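Local coordinates for poly(ADP-ribose) glycohydrolase (Thermomonospora curvata, PDB 3SIG), which catalyses the hydrolysis of poly(ADP-ribose), cleaving the ribose-ribose glycosidic bonds that join its ADP-ribose units, at residues 92-97 with 218-223; 141-146 with 177-182; 194-199 with 230-235. All blocks are in the same frame, centred on the assembly; numbering follows the deposited sequence.

Interaction 1 lies deepest, near the centre of the chain, where the end of strand 90-94 meets the loop after strand 214-217 beside the ADP-ribose; its chemistry is aromatic and CH-pi packing, with backbone amides given over to the diphosphate. Interaction 2 is partly buried and more polar, joining two loops by hydrogen bonds around a helix N-cap. Interaction 3, buried between helices 189-209 and 229-240, is made by van der Waals packing, without a direct hydrogen bond between its two segments. Among the residues that join them, W220 packs on L196 and R199, R199 bonds to D145 and L142 O, and A97 touches Y143.

Interaction 1: 92-97 with 218-223; sequences LNFASA and GAWGCG. With AR6 ([(2R,3S,4R,5R)-5-(6-aminopurin-9-yl)-3,4-dihydroxy-oxolan-2-yl]methyl [hydroxy-[[(2R,3S,4R,5S)-3,4,5-trihydroxyoxolan-2-yl]methoxy]phosphoryl] hydrogen phosphate), chain B.
F94 carries CG anti to its carbonyl carbon (chi1 -54°), beside its own backbone N, and W220 carries CG anti to the backbone N (chi1 -178°), beside its carbonyl carbon. One face of the F94 ring is turned to W220 CA, which stands over the ring centre, 3.8 Å from the centroid, a CH-pi contact. The two rings themselves meet obliquely, their planes 49° apart, with F94 CD1 touching W220 CD1 at 3.7 Å. Over one face of the indole comes the methyl L92 CD2, 3.8 Å from the centroid of the five-membered ring, in a second CH-pi contact. The indole N-H is taken up by S175 O, which would help to fix the rotation of the ring.

The edge of F94 faces the ligand: F94 CD2 is 3.4 Å from AR6 O5', close to the ring plane. On the other segment A219 to C222 form a type II turn, and the positive phi of G221 suits its third position. G223 N donates to AR6 O2B at 2.9 Å, whereas the bond from G221 N to AR6 O1B, also 2.9 Å, is strongly bent and weak. V224 N and F225 N also donate to the ligand. A glycine-rich loop following the parallel strand 214-217, with backbone N-H groups such as that of G223 turned to the diphosphate of ADP-ribose, is characteristic of the macrodomain fold.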
loop_
_atom_site.group_PDB
_atom_site.type_symbol
_atom_site.label_atom_id
_atom_site.label_comp_id
_atom_site.label_asym_id
_atom_site.label_seq_id
_atom_site.Cartn_x
_atom_site.Cartn_y
_atom_site.Cartn_z
ATOM N N LEU A 92 -2.778 0.229 2.076
ATOM C CA LEU A 92 -2.534 -0.484 0.830
ATOM C C LEU A 92 -1.316 0.090 0.101
ATOM O O LEU A 92 -1.285 1.290 -0.187
ATOM C CB LEU A 92 -3.807 -0.426 -0.043
ATOM C CG LEU A 92 -3.707 -1.036 -1.446
ATOM C CD1 LEU A 92 -3.364 -2.505 -1.396
ATOM C CD2 LEU A 92 -5.022 -0.816 -2.185
ATOM N N ASN A 93 -0.340 -0.781 -0.143
ATOM C CA ASN A 93 0.802 -0.528 -1.003
ATOM C C ASN A 93 0.427 -0.881 -2.423
ATOM O O ASN A 93 0.010 -2.014 -2.687
ATOM C CB ASN A 93 1.964 -1.407 -0.512
ATOM C CG ASN A 93 3.167 -1.383 -1.440
ATOM O OD1 ASN A 93 3.332 -0.469 -2.230
ATOM N ND2 ASN A 93 4.011 -2.425 -1.362
ATOM N N PHE A 94 0.541 0.108 -3.327
ATOM C CA PHE A 94 0.182 -0.073 -4.730
ATOM C C PHE A 94 1.378 -0.767 -5.386
ATOM O O PHE A 94 2.266 -0.166 -6.029
ATOM C CB PHE A 94 -0.097 1.266 -5.411
ATOM C CG PHE A 94 -1.139 2.135 -4.725
ATOM C CD1 PHE A 94 -2.076 1.643 -3.819
ATOM C CD2 PHE A 94 -1.236 3.481 -5.079
ATOM C CE1 PHE A 94 -3.029 2.472 -3.249
ATOM C CE2 PHE A 94 -2.184 4.322 -4.498
ATOM C CZ PHE A 94 -3.072 3.823 -3.579
ATOM N N ALA A 95 1.414 -2.080 -5.203
ATOM C CA ALA A 95 2.634 -2.845 -5.326
ATOM C C ALA A 95 3.034 -3.177 -6.733
ATOM O O ALA A 95 2.182 -3.428 -7.599
ATOM C CB ALA A 95 2.440 -4.122 -4.583
ATOM N N SER A 96 4.346 -3.281 -6.932
ATOM C CA SER A 96 4.947 -4.026 -8.021
ATOM C C SER A 96 4.748 -5.506 -7.743
ATOM O O SER A 96 4.940 -6.004 -6.636
ATOM C CB SER A 96 6.431 -3.743 -8.073
ATOM O OG SER A 96 7.063 -4.619 -9.022
ATOM N N ALA A 97 4.414 -6.262 -8.779
ATOM C CA ALA A 97 4.362 -7.715 -8.680
ATOM C C ALA A 97 5.739 -8.364 -8.720
ATOM O O ALA A 97 5.879 -9.537 -8.367
ATOM C CB ALA A 97 3.515 -8.259 -9.824
ATOM N N GLY A 218 -6.731 4.124 -1.749
ATOM C CA GLY A 218 -6.505 5.201 -2.719
ATOM C C GLY A 218 -6.686 4.661 -4.118
ATOM O O GLY A 218 -7.340 3.622 -4.323
ATOM N N ALA A 219 -6.075 5.367 -5.058
ATOM C CA ALA A 219 -6.228 5.118 -6.484
ATOM C C ALA A 219 -5.301 4.026 -6.998
ATOM O O ALA A 219 -4.526 4.189 -7.927
ATOM C CB ALA A 219 -6.024 6.415 -7.251
ATOM N N TRP A 220 -5.393 2.892 -6.329
ATOM C CA TRP A 220 -4.656 1.654 -6.578
ATOM C C TRP A 220 -4.693 1.312 -8.056
ATOM O O TRP A 220 -5.771 1.273 -8.666
ATOM C CB TRP A 220 -5.361 0.561 -5.803
ATOM C CG TRP A 220 -4.791 -0.811 -5.831
ATOM C CD1 TRP A 220 -3.485 -1.210 -5.658
ATOM C CD2 TRP A 220 -5.569 -1.989 -5.955
ATOM N NE1 TRP A 220 -3.417 -2.584 -5.672
ATOM C CE2 TRP A 220 -4.689 -3.081 -5.833
ATOM C CE3 TRP A 220 -6.948 -2.232 -6.145
ATOM C CZ2 TRP A 220 -5.125 -4.399 -5.920
ATOM C CZ3 TRP A 220 -7.377 -3.540 -6.232
ATOM C CH2 TRP A 220 -6.471 -4.608 -6.133
ATOM N N GLY A 221 -3.534 1.135 -8.672
ATOM C CA GLY A 221 -3.478 0.702 -10.053
ATOM C C GLY A 221 -3.659 1.799 -11.086
ATOM O O GLY A 221 -3.575 1.495 -12.279
ATOM N N CYS A 222 -3.899 3.035 -10.674
ATOM C CA CYS A 222 -4.381 4.059 -11.594
ATOM C C CYS A 222 -3.335 5.029 -12.113
ATOM O O CYS A 222 -3.707 6.018 -12.767
ATOM C CB CYS A 222 -5.528 4.856 -10.966
ATOM S SG CYS A 222 -6.986 3.899 -10.572
ATOM N N GLY A 223 -2.067 4.758 -11.803
ATOM C CA GLY A 223 -0.971 5.577 -12.300
ATOM C C GLY A 223 -0.115 4.766 -13.229
ATOM O O GLY A 223 -0.463 4.564 -14.408
HETATM N N1 AR6 B . -0.024 8.745 -1.923
HETATM C C2 AR6 B . -1.269 8.679 -2.384
HETATM N N3 AR6 B . -1.633 8.618 -3.697
HETATM C C4 AR6 B . -0.581 8.603 -4.547
HETATM C C5 AR6 B . 0.786 8.664 -4.100
HETATM C C6 AR6 B . 0.987 8.725 -2.746
HETATM N N6 AR6 B . 2.288 8.811 -2.248
HETATM N N7 AR6 B . 1.594 8.603 -5.289
HETATM C C8 AR6 B . 0.780 8.558 -6.290
HETATM N N9 AR6 B . -0.539 8.557 -5.943
HETATM P PA AR6 B . 0.926 4.478 -8.542
HETATM P PB AR6 B . -0.029 1.852 -9.575
HETATM C "C1'" AR6 B . -1.764 8.484 -6.734
HETATM O O1A AR6 B . 1.125 4.926 -9.946
HETATM O O1B AR6 B . -0.704 0.764 -8.763
HETATM C C1D AR6 B . 5.265 1.519 -8.791
HETATM O O1D AR6 B . 6.454 1.651 -9.518
HETATM C "C2'" AR6 B . -1.621 9.016 -8.143
HETATM O "O2'" AR6 B . -2.813 9.632 -8.544
HETATM O O2A AR6 B . 2.103 4.548 -7.603
HETATM O O2B AR6 B . -0.773 2.442 -10.724
HETATM C C2D AR6 B . 5.190 0.125 -8.306
HETATM O O2D AR6 B . 6.323 -0.398 -7.705
HETATM C "C3'" AR6 B . -1.403 7.772 -8.925
HETATM O "O3'" AR6 B . -1.862 7.875 -10.233
HETATM O O3A AR6 B . 0.302 3.016 -8.536
HETATM C C3D AR6 B . 4.445 -0.598 -9.345
HETATM O O3D AR6 B . 5.438 -1.040 -10.234
HETATM C "C4'" AR6 B . -2.153 6.711 -8.174
HETATM O "O4'" AR6 B . -2.256 7.173 -6.845
HETATM C C4D AR6 B . 3.572 0.462 -9.918
HETATM O O4D AR6 B . 4.169 1.723 -9.659
HETATM C "C5'" AR6 B . -1.547 5.314 -8.213
HETATM O "O5'" AR6 B . -0.197 5.345 -7.778
HETATM C C5D AR6 B . 2.141 0.434 -9.382
HETATM O O5D AR6 B . 1.380 1.379 -10.111
#

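Interaction 2: 141-146 with 177-182; sequences PLYSDH and APNRRA
The N-cap of the short helix 180-183 is the heart of this contact: N179 caps the helix and at the same time grips the loop 141-146 with P141 and Y143 as partners. Its backbone N donates to P141 O at 2.8 Å in a nearly straight bond. The side-chain amide of N179 makes two further bonds. ND2 donates to Y143 OH at 3.1 Å, with the hydroxyl close to the amide plane, while OD1 accepts the capping bond from A182 N, also 3.1 Å, the donor standing well above the carbonyl plane. With a bond on each end, the amide is fixed in its rotation.

The Y143 ring and the N179 amide are turned 49° against each other. P141 O sits over the centre of one face of that ring, and A177 O approaches its edge, 3.3 Å from Y143 CD2, where the ring hydrogens would offer the carbonyl a slightly positive rim. Apolar contacts flank the polar ones. P141 CB meets A182 CB at 3.8 Å, where A182 is exposed, and L142 CD2 touches P178 CB at 4.0 Å on the inner side.

In the fold, the contact ties the loop between helix 129-138 and strand 147-157 to the one that follows strand 163-175. Helix 189-209 closes the inner side: P178 packs on L196 and R199, and L142 on I192. R199 of that helix also bonds to L142 O and forms a salt bridge with D145, whose other oxygen pairs with K202.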
loop_
_atom_site.group_PDB
_atom_site.type_symbol
_atom_site.label_atom_id
_atom_site.label_comp_id
_atom_site.label_asym_id
_atom_site.label_seq_id
_atom_site.Cartn_x
_atom_site.Cartn_y
_atom_site.Cartn_z
ATOM N N PRO A 141 0.289 -9.991 -16.980
ATOM C CA PRO A 141 0.101 -8.686 -16.342
ATOM C C PRO A 141 -1.177 -8.543 -15.515
ATOM O O PRO A 141 -1.339 -7.514 -14.843
ATOM C CB PRO A 141 0.119 -7.713 -17.514
ATOM C CG PRO A 141 -0.311 -8.540 -18.701
ATOM C CD PRO A 141 0.304 -9.883 -18.450
ATOM N N LEU A 142 -2.039 -9.556 -15.497
ATOM C CA LEU A 142 -3.125 -9.552 -14.527
ATOM C C LEU A 142 -2.572 -9.826 -13.143
ATOM O O LEU A 142 -3.245 -9.539 -12.158
ATOM C CB LEU A 142 -4.192 -10.588 -14.859
ATOM C CG LEU A 142 -5.164 -10.247 -16.008
ATOM C CD1 LEU A 142 -5.973 -11.473 -16.391
ATOM C CD2 LEU A 142 -6.099 -9.115 -15.615
ATOM N N TYR A 143 -1.371 -10.403 -13.061
ATOM C CA TYR A 143 -0.737 -10.789 -11.795
ATOM C C TYR A 143 -1.640 -11.767 -11.051
ATOM O O TYR A 143 -2.260 -12.640 -11.686
ATOM C CB TYR A 143 -0.315 -9.571 -10.958
ATOM C CG TYR A 143 0.531 -8.595 -11.728
ATOM C CD1 TYR A 143 1.612 -9.001 -12.478
ATOM C CD2 TYR A 143 0.247 -7.242 -11.685
ATOM C CE1 TYR A 143 2.386 -8.085 -13.161
ATOM C CE2 TYR A 143 1.007 -6.329 -12.354
ATOM C CZ TYR A 143 2.058 -6.736 -13.091
ATOM O OH TYR A 143 2.823 -5.800 -13.732
ATOM N N SER A 144 -1.727 -11.695 -9.733
ATOM C CA SER A 144 -2.494 -12.665 -8.979
ATOM C C SER A 144 -2.974 -11.995 -7.687
ATOM O O SER A 144 -2.533 -10.906 -7.345
ATOM C CB SER A 144 -1.628 -13.876 -8.608
ATOM O OG SER A 144 -0.712 -13.546 -7.569
ATOM N N ASP A 145 -3.800 -12.715 -6.949
ATOM C CA ASP A 145 -4.350 -12.278 -5.675
ATOM C C ASP A 145 -3.411 -12.572 -4.499
ATOM O O ASP A 145 -3.809 -12.368 -3.362
ATOM C CB ASP A 145 -5.702 -12.939 -5.386
ATOM C CG ASP A 145 -6.800 -12.517 -6.317
ATOM O OD1 ASP A 145 -6.719 -11.472 -6.969
ATOM O OD2 ASP A 145 -7.803 -13.275 -6.368
ATOM N N HIS A 146 -2.168 -13.007 -4.729
ATOM C CA HIS A 146 -1.223 -13.114 -3.598
ATOM C C HIS A 146 -1.105 -11.759 -2.898
ATOM O O HIS A 146 -1.049 -10.725 -3.560
ATOM C CB HIS A 146 0.193 -13.518 -4.050
ATOM C CG HIS A 146 0.327 -14.929 -4.542
ATOM N ND1 HIS A 146 0.841 -15.967 -3.786
ATOM C CD2 HIS A 146 0.036 -15.453 -5.749
ATOM C CE1 HIS A 146 0.857 -17.077 -4.519
ATOM N NE2 HIS A 146 0.364 -16.790 -5.710
ATOM N N ALA A 177 -2.214 -4.251 -8.320
ATOM C CA ALA A 177 -3.362 -4.123 -9.212
ATOM C C ALA A 177 -2.959 -4.744 -10.550
ATOM O O ALA A 177 -1.772 -4.786 -10.895
ATOM C CB ALA A 177 -3.751 -2.659 -9.403
ATOM N N PRO A 178 -3.939 -5.191 -11.346
ATOM C CA PRO A 178 -3.596 -5.646 -12.696
ATOM C C PRO A 178 -2.930 -4.516 -13.471
ATOM O O PRO A 178 -3.296 -3.344 -13.348
ATOM C CB PRO A 178 -4.945 -6.028 -13.285
ATOM C CG PRO A 178 -5.955 -5.297 -12.480
ATOM C CD PRO A 178 -5.388 -5.244 -11.090
ATOM N N ASN A 179 -1.958 -4.857 -14.292
ATOM C CA ASN A 179 -1.264 -3.896 -15.123
ATOM C C ASN A 179 -2.070 -3.685 -16.406
ATOM O O ASN A 179 -1.802 -4.279 -17.474
ATOM C CB ASN A 179 0.138 -4.403 -15.431
ATOM C CG ASN A 179 1.042 -3.336 -15.988
ATOM O OD1 ASN A 179 0.599 -2.384 -16.616
ATOM N ND2 ASN A 179 2.325 -3.461 -15.698
ATOM N N ARG A 180 -3.065 -2.827 -16.293
ATOM C CA ARG A 180 -3.953 -2.550 -17.426
ATOM C C ARG A 180 -3.215 -1.922 -18.589
ATOM O O ARG A 180 -3.580 -2.110 -19.756
ATOM C CB ARG A 180 -5.118 -1.670 -16.975
ATOM C CG ARG A 180 -6.185 -1.547 -18.063
ATOM C CD ARG A 180 -7.372 -0.724 -17.665
ATOM N NE ARG A 180 -8.287 -0.593 -18.801
ATOM C CZ ARG A 180 -9.252 -1.460 -19.099
ATOM N NH1 ARG A 180 -9.448 -2.522 -18.340
ATOM N NH2 ARG A 180 -10.032 -1.260 -20.153
ATOM N N ARG A 181 -2.180 -1.155 -18.299
ATOM C CA ARG A 181 -1.392 -0.534 -19.345
ATOM C C ARG A 181 -0.767 -1.604 -20.233
ATOM O O ARG A 181 -0.760 -1.497 -21.461
ATOM C CB ARG A 181 -0.334 0.356 -18.721
ATOM C CG ARG A 181 0.446 1.178 -19.707
ATOM C CD ARG A 181 1.421 2.116 -18.999
ATOM N NE ARG A 181 0.745 3.007 -18.054
ATOM C CZ ARG A 181 0.279 4.220 -18.351
ATOM N NH1 ARG A 181 0.408 4.717 -19.575
ATOM N NH2 ARG A 181 -0.318 4.945 -17.414
ATOM N N ALA A 182 -0.277 -2.670 -19.617
ATOM C CA ALA A 182 0.338 -3.746 -20.366
ATOM C C ALA A 182 -0.658 -4.647 -21.108
ATOM O O ALA A 182 -0.352 -5.216 -22.157
ATOM C CB ALA A 182 1.202 -4.569 -19.441
#

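Interaction 3: 194-199 with 230-235; sequences RVLRGR and AQVAET
L196 meets the flat amide of Q231 with its methyl CD1, which stands off the amide plane, 3.9 Å from OE1 and almost as near to CD and CG; the two side chains cross at about a right angle. The amide's NE2 donates to V189 O, a polar link between helices 229-240 and 189-209. The guanidinium of R199 has V195 CG1 of its own helix over one face, offset toward the rim, and its NH2 bonds to P176 O.

Beyond the amide, L196 CD1 also reaches V232 CG2, at 4.1 Å. T235 has OG1 anti to its carbonyl carbon (chi1 -64°), and the hydroxyl donates to Q231 O at 2.8 Å. That oxygen takes the helical bond from T235 N as well, on the opposite face of its plane. T235 CG2 lies 3.6 Å from both L196 O and R197 CA.

The axes of the helical segments 194-199 and 230-235 approach to 9.7 Å, crossing at -39°. Beside the exposed R197, a water donates to T235 O at 2.8 Å and weakly accepts from R197 NE. With the threonine hydroxyl satisfied inside its own helix, the direct contact between these two segments rests on van der Waals packing, supplemented by that one water bridge.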
loop_
_atom_site.group_PDB
_atom_site.type_symbol
_atom_site.label_atom_id
_atom_site.label_comp_id
_atom_site.label_asym_id
_atom_site.label_seq_id
_atom_site.Cartn_x
_atom_site.Cartn_y
_atom_site.Cartn_z
ATOM N N ARG A 194 -13.820 -7.581 -12.736
ATOM C CA ARG A 194 -13.928 -8.782 -11.919
ATOM C C ARG A 194 -12.620 -9.054 -11.179
ATOM O O ARG A 194 -12.637 -9.407 -9.982
ATOM C CB ARG A 194 -14.339 -9.989 -12.775
ATOM C CG ARG A 194 -15.767 -9.925 -13.295
ATOM C CD ARG A 194 -16.126 -11.221 -14.027
ATOM N NE ARG A 194 -17.112 -11.017 -15.091
ATOM C CZ ARG A 194 -16.813 -10.888 -16.383
ATOM N NH1 ARG A 194 -15.554 -10.943 -16.795
ATOM N NH2 ARG A 194 -17.780 -10.709 -17.273
ATOM N N VAL A 195 -11.492 -8.890 -11.858
ATOM C CA VAL A 195 -10.192 -9.086 -11.230
ATOM C C VAL A 195 -10.007 -8.053 -10.094
ATOM O O VAL A 195 -9.618 -8.392 -8.975
ATOM C CB VAL A 195 -9.047 -8.991 -12.259
ATOM C CG1 VAL A 195 -7.718 -8.971 -11.547
ATOM C CG2 VAL A 195 -9.121 -10.165 -13.210
ATOM N N LEU A 196 -10.340 -6.798 -10.352
ATOM C CA LEU A 196 -10.199 -5.741 -9.348
ATOM C C LEU A 196 -11.086 -6.007 -8.146
ATOM O O LEU A 196 -10.641 -5.855 -7.014
ATOM C CB LEU A 196 -10.580 -4.385 -9.939
ATOM C CG LEU A 196 -9.528 -3.754 -10.850
ATOM C CD1 LEU A 196 -10.179 -2.611 -11.613
ATOM C CD2 LEU A 196 -8.337 -3.244 -10.090
ATOM N N ARG A 197 -12.323 -6.409 -8.359
ATOM C CA ARG A 197 -13.236 -6.659 -7.276
ATOM C C ARG A 197 -12.780 -7.828 -6.415
ATOM O O ARG A 197 -12.796 -7.736 -5.183
ATOM C CB ARG A 197 -14.636 -6.903 -7.808
ATOM C CG ARG A 197 -15.609 -7.071 -6.664
ATOM C CD ARG A 197 -17.044 -7.121 -7.127
ATOM N NE ARG A 197 -17.966 -7.105 -5.996
ATOM C CZ ARG A 197 -18.365 -8.197 -5.351
ATOM N NH1 ARG A 197 -17.927 -9.396 -5.727
ATOM N NH2 ARG A 197 -19.208 -8.092 -4.332
ATOM N N GLY A 198 -12.396 -8.936 -7.048
ATOM C CA GLY A 198 -11.937 -10.085 -6.290
ATOM C C GLY A 198 -10.729 -9.781 -5.434
ATOM O O GLY A 198 -10.600 -10.214 -4.272
ATOM N N ARG A 199 -9.792 -9.053 -6.012
ATOM C CA ARG A 199 -8.542 -8.731 -5.345
ATOM C C ARG A 199 -8.732 -7.721 -4.241
ATOM O O ARG A 199 -8.224 -7.899 -3.146
ATOM C CB ARG A 199 -7.511 -8.278 -6.395
ATOM C CG ARG A 199 -6.072 -8.247 -5.907
ATOM C CD ARG A 199 -5.095 -8.131 -7.058
ATOM N NE ARG A 199 -5.211 -9.281 -7.957
ATOM C CZ ARG A 199 -4.655 -9.352 -9.147
ATOM N NH1 ARG A 199 -4.879 -10.422 -9.896
ATOM N NH2 ARG A 199 -3.954 -8.359 -9.630
ATOM N N ALA A 230 -12.255 5.767 -12.229
ATOM C CA ALA A 230 -13.677 5.570 -11.955
ATOM C C ALA A 230 -13.989 4.101 -11.666
ATOM O O ALA A 230 -14.769 3.795 -10.769
ATOM C CB ALA A 230 -14.554 6.103 -13.108
ATOM N N GLN A 231 -13.377 3.188 -12.406
ATOM C CA GLN A 231 -13.595 1.767 -12.173
ATOM C C GLN A 231 -12.994 1.321 -10.838
ATOM O O GLN A 231 -13.609 0.537 -10.128
ATOM C CB GLN A 231 -13.018 0.922 -13.312
ATOM C CG GLN A 231 -13.298 -0.559 -13.162
ATOM C CD GLN A 231 -12.825 -1.341 -14.358
ATOM O OE1 GLN A 231 -11.716 -1.135 -14.867
ATOM N NE2 GLN A 231 -13.672 -2.219 -14.851
ATOM N N VAL A 232 -11.843 1.847 -10.457
ATOM C CA VAL A 232 -11.250 1.428 -9.192
ATOM C C VAL A 232 -12.063 2.026 -8.020
ATOM O O VAL A 232 -12.362 1.321 -7.048
ATOM C CB VAL A 232 -9.753 1.793 -9.102
ATOM C CG1 VAL A 232 -9.211 1.420 -7.758
ATOM C CG2 VAL A 232 -8.981 1.046 -10.222
ATOM N N ALA A 233 -12.493 3.279 -8.130
ATOM C CA ALA A 233 -13.350 3.855 -7.101
ATOM C C ALA A 233 -14.640 3.044 -6.990
ATOM O O ALA A 233 -15.089 2.732 -5.886
ATOM C CB ALA A 233 -13.651 5.313 -7.405
ATOM N N GLU A 234 -15.244 2.697 -8.118
ATOM C CA GLU A 234 -16.482 1.906 -8.103
ATOM C C GLU A 234 -16.256 0.531 -7.465
ATOM O O GLU A 234 -17.143 0.018 -6.769
ATOM C CB GLU A 234 -17.061 1.770 -9.514
ATOM C CG GLU A 234 -18.334 0.960 -9.558
ATOM C CD GLU A 234 -19.467 1.599 -8.799
ATOM O OE1 GLU A 234 -19.532 2.835 -8.753
ATOM O OE2 GLU A 234 -20.312 0.851 -8.267
ATOM N N THR A 235 -15.089 -0.049 -7.692
ATOM C CA THR A 235 -14.752 -1.352 -7.122
ATOM C C THR A 235 -14.817 -1.261 -5.604
ATOM O O THR A 235 -15.473 -2.081 -4.939
ATOM C CB THR A 235 -13.366 -1.800 -7.565
ATOM O OG1 THR A 235 -13.370 -1.989 -8.983
ATOM C CG2 THR A 235 -12.931 -3.090 -6.913
HETATM O O HOH W 1 -17.243 -3.933 -6.094
#